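Local coordinates for conserved hypothetical protein Ta0289 (PDB 1PVM) that is of unknown function but joins a pair of CBS domains to a Zn ribbon-like domain that binds metal ions such as iron, at residues M15-F19 against V118-V122; F8-I14 against K89-V94. One frame throughout, in Å; residues are numbered along the deposited sequence.

Contact 1 (M15-F19 against V118-V122)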
ATOM      1  N   MET B  15      -8.545 -10.572 -15.074  1.00 15.25           N
ATOM      2  CA  MET B  15      -8.724 -10.590 -13.630  1.00 15.72           C
ATOM      3  C   MET B  15      -8.022 -11.802 -13.023  1.00 16.24           C
ATOM      4  O   MET B  15      -7.647 -12.739 -13.729  1.00 16.28           O
ATOM      5  CB  MET B  15     -10.212 -10.664 -13.292  1.00 14.31           C
ATOM      6  CG  MET B  15     -10.823 -12.021 -13.615  1.00 14.65           C
ATOM      7  SD  MET B  15     -12.589 -12.088 -13.346  1.00 15.84           S
ATOM      8  CE  MET B  15     -12.958 -13.757 -13.860  1.00 14.59           C
ATOM      9  N   ASN B  16      -7.852 -11.775 -11.706  1.00 16.82           N
ATOM     10  CA  ASN B  16      -7.226 -12.879 -10.995  1.00 18.35           C
ATOM     11  C   ASN B  16      -8.356 -13.750 -10.452  1.00 17.41           C
ATOM     12  O   ASN B  16      -9.043 -13.366  -9.505  1.00 14.95           O
ATOM     13  CB  ASN B  16      -6.367 -12.347  -9.845  1.00 20.56           C
ATOM     14  CG  ASN B  16      -5.639 -13.448  -9.101  1.00 24.72           C
ATOM     15  OD1 ASN B  16      -4.866 -13.180  -8.178  1.00 27.87           O
ATOM     16  ND2 ASN B  16      -5.879 -14.693  -9.494  1.00 23.72           N
ATOM     17  N   SER B  17      -8.550 -14.914 -11.066  1.00 16.59           N
ATOM     18  CA  SER B  17      -9.603 -15.839 -10.666  1.00 18.61           C
ATOM     19  C   SER B  17      -9.208 -16.671  -9.453  1.00 18.83           C
ATOM     20  O   SER B  17     -10.039 -17.364  -8.866  1.00 19.30           O
ATOM     21  CB  SER B  17      -9.942 -16.778 -11.826  1.00 20.68           C
ATOM     22  OG  SER B  17     -10.431 -16.051 -12.938  1.00 27.08           O
ATOM     23  N   ASN B  18      -7.938 -16.594  -9.081  1.00 20.10           N
ATOM     24  CA  ASN B  18      -7.428 -17.353  -7.950  1.00 21.43           C
ATOM     25  C   ASN B  18      -7.358 -16.486  -6.692  1.00 20.37           C
ATOM     26  O   ASN B  18      -6.454 -16.636  -5.874  1.00 21.79           O
ATOM     27  CB  ASN B  18      -6.035 -17.894  -8.281  1.00 24.97           C
ATOM     28  CG  ASN B  18      -5.588 -18.982  -7.325  1.00 31.29           C
ATOM     29  OD1 ASN B  18      -4.402 -19.312  -7.254  1.00 35.46           O
ATOM     30  ND2 ASN B  18      -6.540 -19.557  -6.592  1.00 33.67           N
ATOM     31  N   PHE B  19      -8.315 -15.580  -6.542  1.00 18.33           N
ATOM     32  CA  PHE B  19      -8.357 -14.691  -5.385  1.00 16.34           C
ATOM     33  C   PHE B  19      -8.637 -15.451  -4.088  1.00 17.34           C
ATOM     34  O   PHE B  19      -9.187 -16.555  -4.101  1.00 16.75           O
ATOM     35  CB  PHE B  19      -9.434 -13.630  -5.594  1.00 14.93           C
ATOM     36  CG  PHE B  19     -10.823 -14.188  -5.665  1.00 13.82           C
ATOM     37  CD1 PHE B  19     -11.607 -14.290  -4.519  1.00 14.16           C
ATOM     38  CD2 PHE B  19     -11.341 -14.639  -6.872  1.00 13.47           C
ATOM     39  CE1 PHE B  19     -12.886 -14.832  -4.579  1.00 14.56           C
ATOM     40  CE2 PHE B  19     -12.615 -15.181  -6.942  1.00 12.13           C
ATOM     41  CZ  PHE B  19     -13.391 -15.278  -5.794  1.00 14.56           C
ATOM     42  N   VAL B 118     -18.855 -13.212  -7.000  1.00 11.15           N
ATOM     43  CA  VAL B 118     -17.526 -12.636  -7.172  1.00  9.77           C
ATOM     44  C   VAL B 118     -16.687 -13.690  -7.888  1.00 10.62           C
ATOM     45  O   VAL B 118     -16.526 -14.810  -7.389  1.00 10.69           O
ATOM     46  CB  VAL B 118     -16.873 -12.289  -5.815  1.00 10.29           C
ATOM     47  CG1 VAL B 118     -15.422 -11.876  -6.026  1.00 12.19           C
ATOM     48  CG2 VAL B 118     -17.641 -11.161  -5.143  1.00  8.96           C
ATOM     49  N   VAL B 119     -16.167 -13.338  -9.062  1.00  9.95           N
ATOM     50  CA  VAL B 119     -15.370 -14.278  -9.841  1.00  9.45           C
ATOM     51  C   VAL B 119     -13.882 -13.955  -9.897  1.00  9.22           C
ATOM     52  O   VAL B 119     -13.086 -14.737 -10.411  1.00 11.01           O
ATOM     53  CB  VAL B 119     -15.923 -14.407 -11.278  1.00  9.31           C
ATOM     54  CG1 VAL B 119     -17.305 -15.051 -11.232  1.00  9.89           C
ATOM     55  CG2 VAL B 119     -15.991 -13.033 -11.951  1.00  8.54           C
ATOM     56  N   GLY B 120     -13.500 -12.802  -9.364  1.00 10.22           N
ATOM     57  CA  GLY B 120     -12.094 -12.453  -9.370  1.00  9.12           C
ATOM     58  C   GLY B 120     -11.825 -11.074  -8.824  1.00  8.34           C
ATOM     59  O   GLY B 120     -12.726 -10.396  -8.339  1.00  8.73           O
ATOM     60  N   ILE B 121     -10.562 -10.674  -8.873  1.00  9.16           N
ATOM     61  CA  ILE B 121     -10.168  -9.346  -8.434  1.00  8.74           C
ATOM     62  C   ILE B 121      -9.291  -8.800  -9.546  1.00  8.89           C
ATOM     63  O   ILE B 121      -8.485  -9.535 -10.118  1.00  9.92           O
ATOM     64  CB  ILE B 121      -9.364  -9.377  -7.107  1.00 10.80           C
ATOM     65  CG1 ILE B 121     -10.299  -9.734  -5.945  1.00 11.80           C
ATOM     66  CG2 ILE B 121      -8.691  -8.019  -6.864  1.00  9.20           C
ATOM     67  CD1 ILE B 121      -9.625  -9.742  -4.589  1.00 15.81           C
ATOM     68  N   VAL B 122      -9.476  -7.526  -9.876  1.00  8.53           N
ATOM     69  CA  VAL B 122      -8.673  -6.879 -10.909  1.00  7.80           C
ATOM     70  C   VAL B 122      -7.922  -5.714 -10.254  1.00  7.91           C
ATOM     71  O   VAL B 122      -8.484  -4.966  -9.452  1.00  7.97           O
ATOM     72  CB  VAL B 122      -9.558  -6.371 -12.084  1.00  7.99           C
ATOM     73  CG1 VAL B 122     -10.599  -5.382 -11.581  1.00  8.33           C
ATOM     74  CG2 VAL B 122      -8.680  -5.748 -13.167  1.00  9.61           C
TER
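Asn16 and Ile121 form a single antiparallel bridge, a hydrogen-bonded pair. It joins the loop before strand 21-23 to strand 118-123 of a three-stranded sheet in the CBS domain pair. Asn16 N gives a nearly straight bond to Ile121 O, 2.8 Å long with an N-H...O angle of 171°. Ile121 N returns a longer and more bent bond to Asn16 O, at 3.2 Å and 151°. The backbones stay close on both sides of the pair, but this is the only bridge between the segments.

Phe19 lies obliquely against the strand. Its CD2 is 3.4 Å from Gly120 CA, and CE2 touches the backbone of Val119. Phe19 CZ lies 3.5 Å from Val118 O and also touches Val118 CG1. At the near end, CB of Phe19 meets CG1 and CD1 of Ile121. The ring thus runs alongside the strand backbone for several residues. Phe19 CG lies between its own backbone N and carbonyl carbon (chi1 64°), which turns the ring back onto the strand.

Met15 comes to Gly120 from roughly the opposite side to Phe19 and reaches Val119. Its chain is extended beyond CG, which carries CE out to that valine. Met15 SD passes 4.0 Å from Gly120 CA. Close backbone contact is possible here because Gly120 has no side chain.

Outside the two segments, strand 108-112 pairs with strand 118-123. Val119 and Gly120 both face Val111, a classic beta bulge, and each is hydrogen-bonded to it. Strand 42-46, in the sheet of the other CBS motif, contributes Val44, which touches both Phe19 and Ile121. Met15 also rests on Val111. At its tip, Met15 CE lies 3.7 Å from Val119 CG2 and 3.6 Å from Val119 O.

Contact 2 (F8-I14 against K89-V94); sequences FMRVEKI and KSDYDV
Asp93 carries CG anti to its backbone N (chi1 173°), which brings OD1 back to the N-terminal segment and Met9. Arg10 bends at chi3 (-89°) and lays its guanidinium over the turn at Ser90 and Asp91. Asp93 OD1 accepts a hydrogen bond from Met9 N, 3.0 Å long and met nearly along the C-O axis. The same oxygen sits at the edge of the Phe8 ring, near its plane, 3.3 Å from CD2. Asp93 stands at the N-cap of helix 94-104, and its OD2 accepts a hydrogen bond from Lys95 N. One carboxylate serves both the helix start and segment 8-14. Val94 N adds a weak hydrogen bond to Met9 O.

Residues 89-92 make a type I beta turn between strand 87-89 and this helix, in the second CBS motif. The segment lying on it belongs to the loop that leads to strand 21-23. Ser90 O accepts a 3.3 Å hydrogen bond from Glu12 N. Ser90 O and Asp91 CA both lie over one face of the Arg10 guanidinium. At the edge of that group Glu12 forms a salt bridge, with Arg10 NE 2.7 Å from Glu12 OE1. This probably limits rotation of the guanidinium. A water joins the second Glu12 oxygen, OE2, to Ser90 OG.

On the apolar side Val94 CG1 touches Met9 CB and, 3.7 Å away, Ile14 CD1; the Ile14 and Val94 side chains cross at about a right angle. Leu127 of helix 124-127 meets both Ile14 and Val94.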
ATOM      1  N   PHE B   8      -8.589  -2.655 -26.298  1.00 18.46           N
ATOM      2  CA  PHE B   8      -9.783  -3.171 -25.638  1.00 17.49           C
ATOM      3  C   PHE B   8      -9.478  -4.531 -25.024  1.00 16.07           C
ATOM      4  O   PHE B   8      -8.554  -5.223 -25.455  1.00 16.83           O
ATOM      5  CB  PHE B   8     -10.945  -3.311 -26.628  1.00 18.04           C
ATOM      6  CG  PHE B   8     -11.488  -2.001 -27.119  1.00 19.41           C
ATOM      7  CD1 PHE B   8     -10.972  -1.403 -28.262  1.00 19.79           C
ATOM      8  CD2 PHE B   8     -12.507  -1.357 -26.426  1.00 21.09           C
ATOM      9  CE1 PHE B   8     -11.464  -0.178 -28.712  1.00 20.55           C
ATOM     10  CE2 PHE B   8     -13.005  -0.136 -26.864  1.00 21.49           C
ATOM     11  CZ  PHE B   8     -12.481   0.457 -28.011  1.00 22.56           C
ATOM     12  N   MET B   9     -10.269  -4.914 -24.027  1.00 14.83           N
ATOM     13  CA  MET B   9     -10.086  -6.184 -23.330  1.00 14.68           C
ATOM     14  C   MET B   9     -11.149  -6.301 -22.233  1.00 15.22           C
ATOM     15  O   MET B   9     -11.256  -5.414 -21.390  1.00 15.18           O
ATOM     16  CB  MET B   9      -8.685  -6.216 -22.705  1.00 15.58           C
ATOM     17  CG  MET B   9      -8.348  -7.485 -21.951  1.00 16.45           C
ATOM     18  SD  MET B   9      -8.390  -8.922 -23.025  1.00 18.18           S
ATOM     19  CE  MET B   9      -7.004  -8.567 -24.100  1.00 16.61           C
ATOM     20  N   ARG B  10     -11.944  -7.369 -22.234  1.00 14.60           N
ATOM     21  CA  ARG B  10     -12.954  -7.504 -21.186  1.00 14.91           C
ATOM     22  C   ARG B  10     -12.237  -7.911 -19.902  1.00 12.98           C
ATOM     23  O   ARG B  10     -11.344  -8.758 -19.927  1.00 12.10           O
ATOM     24  CB  ARG B  10     -14.031  -8.532 -21.564  1.00 18.36           C
ATOM     25  CG  ARG B  10     -13.651  -9.985 -21.416  1.00 23.37           C
ATOM     26  CD  ARG B  10     -14.754 -10.899 -21.953  1.00 24.28           C
ATOM     27  NE  ARG B  10     -15.773 -11.270 -20.969  1.00 25.29           N
ATOM     28  CZ  ARG B  10     -17.065 -10.965 -21.068  1.00 26.38           C
ATOM     29  NH1 ARG B  10     -17.511 -10.263 -22.103  1.00 26.97           N
ATOM     30  NH2 ARG B  10     -17.925 -11.396 -20.154  1.00 27.54           N
ATOM     31  N   VAL B  11     -12.628  -7.299 -18.784  1.00 13.41           N
ATOM     32  CA  VAL B  11     -11.996  -7.561 -17.485  1.00 12.93           C
ATOM     33  C   VAL B  11     -11.847  -9.025 -17.147  1.00 11.52           C
ATOM     34  O   VAL B  11     -10.819  -9.448 -16.626  1.00 11.92           O
ATOM     35  CB  VAL B  11     -12.775  -6.963 -16.302  1.00 14.24           C
ATOM     36  CG1 VAL B  11     -11.789  -6.558 -15.212  1.00 13.00           C
ATOM     37  CG2 VAL B  11     -13.620  -5.821 -16.739  1.00 20.87           C
ATOM     38  N   GLU B  12     -12.902  -9.782 -17.416  1.00 11.89           N
ATOM     39  CA  GLU B  12     -12.942 -11.207 -17.140  1.00 14.54           C
ATOM     40  C   GLU B  12     -11.683 -11.946 -17.588  1.00 13.54           C
ATOM     41  O   GLU B  12     -11.228 -12.870 -16.917  1.00 13.92           O
ATOM     42  CB  GLU B  12     -14.179 -11.799 -17.816  1.00 17.97           C
ATOM     43  CG  GLU B  12     -14.411 -13.272 -17.571  1.00 25.92           C
ATOM     44  CD  GLU B  12     -15.731 -13.738 -18.165  1.00 31.39           C
ATOM     45  OE1 GLU B  12     -16.000 -13.424 -19.347  1.00 33.15           O
ATOM     46  OE2 GLU B  12     -16.499 -14.420 -17.451  1.00 35.55           O
ATOM     47  N   LYS B  13     -11.112 -11.524 -18.712  1.00 12.62           N
ATOM     48  CA  LYS B  13      -9.916 -12.160 -19.263  1.00 13.69           C
ATOM     49  C   LYS B  13      -8.592 -11.825 -18.576  1.00 14.38           C
ATOM     50  O   LYS B  13      -7.607 -12.544 -18.753  1.00 14.21           O
ATOM     51  CB  LYS B  13      -9.771 -11.811 -20.745  1.00 14.64           C
ATOM     52  CG  LYS B  13     -10.893 -12.296 -21.637  1.00 17.01           C
ATOM     53  CD  LYS B  13     -10.557 -12.019 -23.101  1.00 19.58           C
ATOM     54  CE  LYS B  13     -11.597 -12.614 -24.033  1.00 23.99           C
ATOM     55  NZ  LYS B  13     -11.750 -14.086 -23.829  1.00 26.83           N
ATOM     56  N   ILE B  14      -8.555 -10.745 -17.800  1.00 13.98           N
ATOM     57  CA  ILE B  14      -7.309 -10.346 -17.147  1.00 15.25           C
ATOM     58  C   ILE B  14      -7.362 -10.337 -15.627  1.00 15.49           C
ATOM     59  O   ILE B  14      -6.347 -10.113 -14.970  1.00 16.79           O
ATOM     60  CB  ILE B  14      -6.860  -8.944 -17.627  1.00 16.17           C
ATOM     61  CG1 ILE B  14      -7.824  -7.875 -17.105  1.00 18.61           C
ATOM     62  CG2 ILE B  14      -6.814  -8.911 -19.147  1.00 16.81           C
ATOM     63  CD1 ILE B  14      -7.492  -6.470 -17.558  1.00 21.02           C
ATOM     64  N   LYS B  89     -18.691  -5.349 -13.327  1.00 10.27           N
ATOM     65  CA  LYS B  89     -19.188  -6.544 -13.999  1.00 12.01           C
ATOM     66  C   LYS B  89     -18.099  -7.164 -14.861  1.00 11.44           C
ATOM     67  O   LYS B  89     -17.239  -6.460 -15.399  1.00 11.43           O
ATOM     68  CB  LYS B  89     -20.408  -6.208 -14.856  1.00 13.45           C
ATOM     69  CG  LYS B  89     -21.677  -6.016 -14.047  1.00 19.46           C
ATOM     70  CD  LYS B  89     -22.096  -7.330 -13.386  1.00 23.42           C
ATOM     71  CE  LYS B  89     -23.347  -7.164 -12.527  1.00 24.95           C
ATOM     72  NZ  LYS B  89     -23.824  -8.465 -11.966  1.00 23.97           N
ATOM     73  N   SER B  90     -18.148  -8.488 -14.999  1.00 12.00           N
ATOM     74  CA  SER B  90     -17.154  -9.226 -15.771  1.00 12.43           C
ATOM     75  C   SER B  90     -17.080  -8.850 -17.247  1.00 11.57           C
ATOM     76  O   SER B  90     -16.083  -9.138 -17.906  1.00 11.69           O
ATOM     77  CB  SER B  90     -17.405 -10.731 -15.647  1.00 12.00           C
ATOM     78  OG  SER B  90     -18.673 -11.081 -16.175  1.00 14.21           O
ATOM     79  N   ASP B  91     -18.121  -8.210 -17.771  1.00 12.52           N
ATOM     80  CA  ASP B  91     -18.111  -7.828 -19.180  1.00 13.21           C
ATOM     81  C   ASP B  91     -17.582  -6.414 -19.432  1.00 13.56           C
ATOM     82  O   ASP B  91     -17.530  -5.957 -20.570  1.00 14.36           O
ATOM     83  CB  ASP B  91     -19.510  -8.002 -19.790  1.00 14.99           C
ATOM     84  CG  ASP B  91     -20.538  -7.057 -19.198  1.00 19.70           C
ATOM     85  OD1 ASP B  91     -20.287  -6.471 -18.121  1.00 20.29           O
ATOM     86  OD2 ASP B  91     -21.617  -6.910 -19.814  1.00 21.15           O
ATOM     87  N   TYR B  92     -17.171  -5.731 -18.369  1.00 12.27           N
ATOM     88  CA  TYR B  92     -16.617  -4.380 -18.488  1.00 11.86           C
ATOM     89  C   TYR B  92     -15.339  -4.356 -19.322  1.00 11.19           C
ATOM     90  O   TYR B  92     -14.518  -5.269 -19.246  1.00 10.42           O
ATOM     91  CB  TYR B  92     -16.265  -3.825 -17.103  1.00 12.33           C
ATOM     92  CG  TYR B  92     -17.335  -3.003 -16.427  1.00 12.31           C
ATOM     93  CD1 TYR B  92     -18.675  -3.377 -16.477  1.00 14.51           C
ATOM     94  CD2 TYR B  92     -16.996  -1.869 -15.691  1.00 13.85           C
ATOM     95  CE1 TYR B  92     -19.656  -2.639 -15.807  1.00 15.61           C
ATOM     96  CE2 TYR B  92     -17.962  -1.129 -15.018  1.00 13.85           C
ATOM     97  CZ  TYR B  92     -19.287  -1.517 -15.079  1.00 15.64           C
ATOM     98  OH  TYR B  92     -20.241  -0.789 -14.403  1.00 18.32           O
ATOM     99  N   ASP B  93     -15.175  -3.306 -20.119  1.00 11.33           N
ATOM    100  CA  ASP B  93     -13.954  -3.141 -20.890  1.00 12.57           C
ATOM    101  C   ASP B  93     -12.978  -2.548 -19.876  1.00 11.73           C
ATOM    102  O   ASP B  93     -13.408  -1.937 -18.894  1.00 11.80           O
ATOM    103  CB  ASP B  93     -14.152  -2.141 -22.033  1.00 11.86           C
ATOM    104  CG  ASP B  93     -12.857  -1.823 -22.749  1.00 13.24           C
ATOM    105  OD1 ASP B  93     -12.305  -2.736 -23.395  1.00 14.77           O
ATOM    106  OD2 ASP B  93     -12.377  -0.675 -22.662  1.00 13.66           O
ATOM    107  N   VAL B  94     -11.679  -2.712 -20.096  1.00 12.59           N
ATOM    108  CA  VAL B  94     -10.705  -2.166 -19.156  1.00 13.16           C
ATOM    109  C   VAL B  94     -10.917  -0.667 -18.957  1.00 14.29           C
ATOM    110  O   VAL B  94     -10.668  -0.142 -17.870  1.00 14.04           O
ATOM    111  CB  VAL B  94      -9.236  -2.418 -19.608  1.00 13.42           C
ATOM    112  CG1 VAL B  94      -8.968  -3.908 -19.708  1.00 12.97           C
ATOM    113  CG2 VAL B  94      -8.952  -1.716 -20.931  1.00 14.22           C
TER
HETATM  114  O   HOH W   1     -18.998 -13.936 -16.303  1.00 27.44           O

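In the fold
Along the chain the segments alternate: 8-14, 15-19, 89-94, then 118-122. Residues 8-19 are thus one continuous run that meets the second CBS motif twice, first at the turn into helix 94-104 and then at strand 118-123. The contact centres are about 12 Å apart, and the contacts touch where Val122 CG2 is 3.8 Å from Val11 CG1. They share the sheet 87-89, 108-112, 118-123: strand 118-123 forms one side of contact 1, and strand 87-89 leads into the turn of contact 2. Val111 of the middle strand packs against both. Together they tie the start of the first CBS motif to the second, away from the four-cysteine metal site.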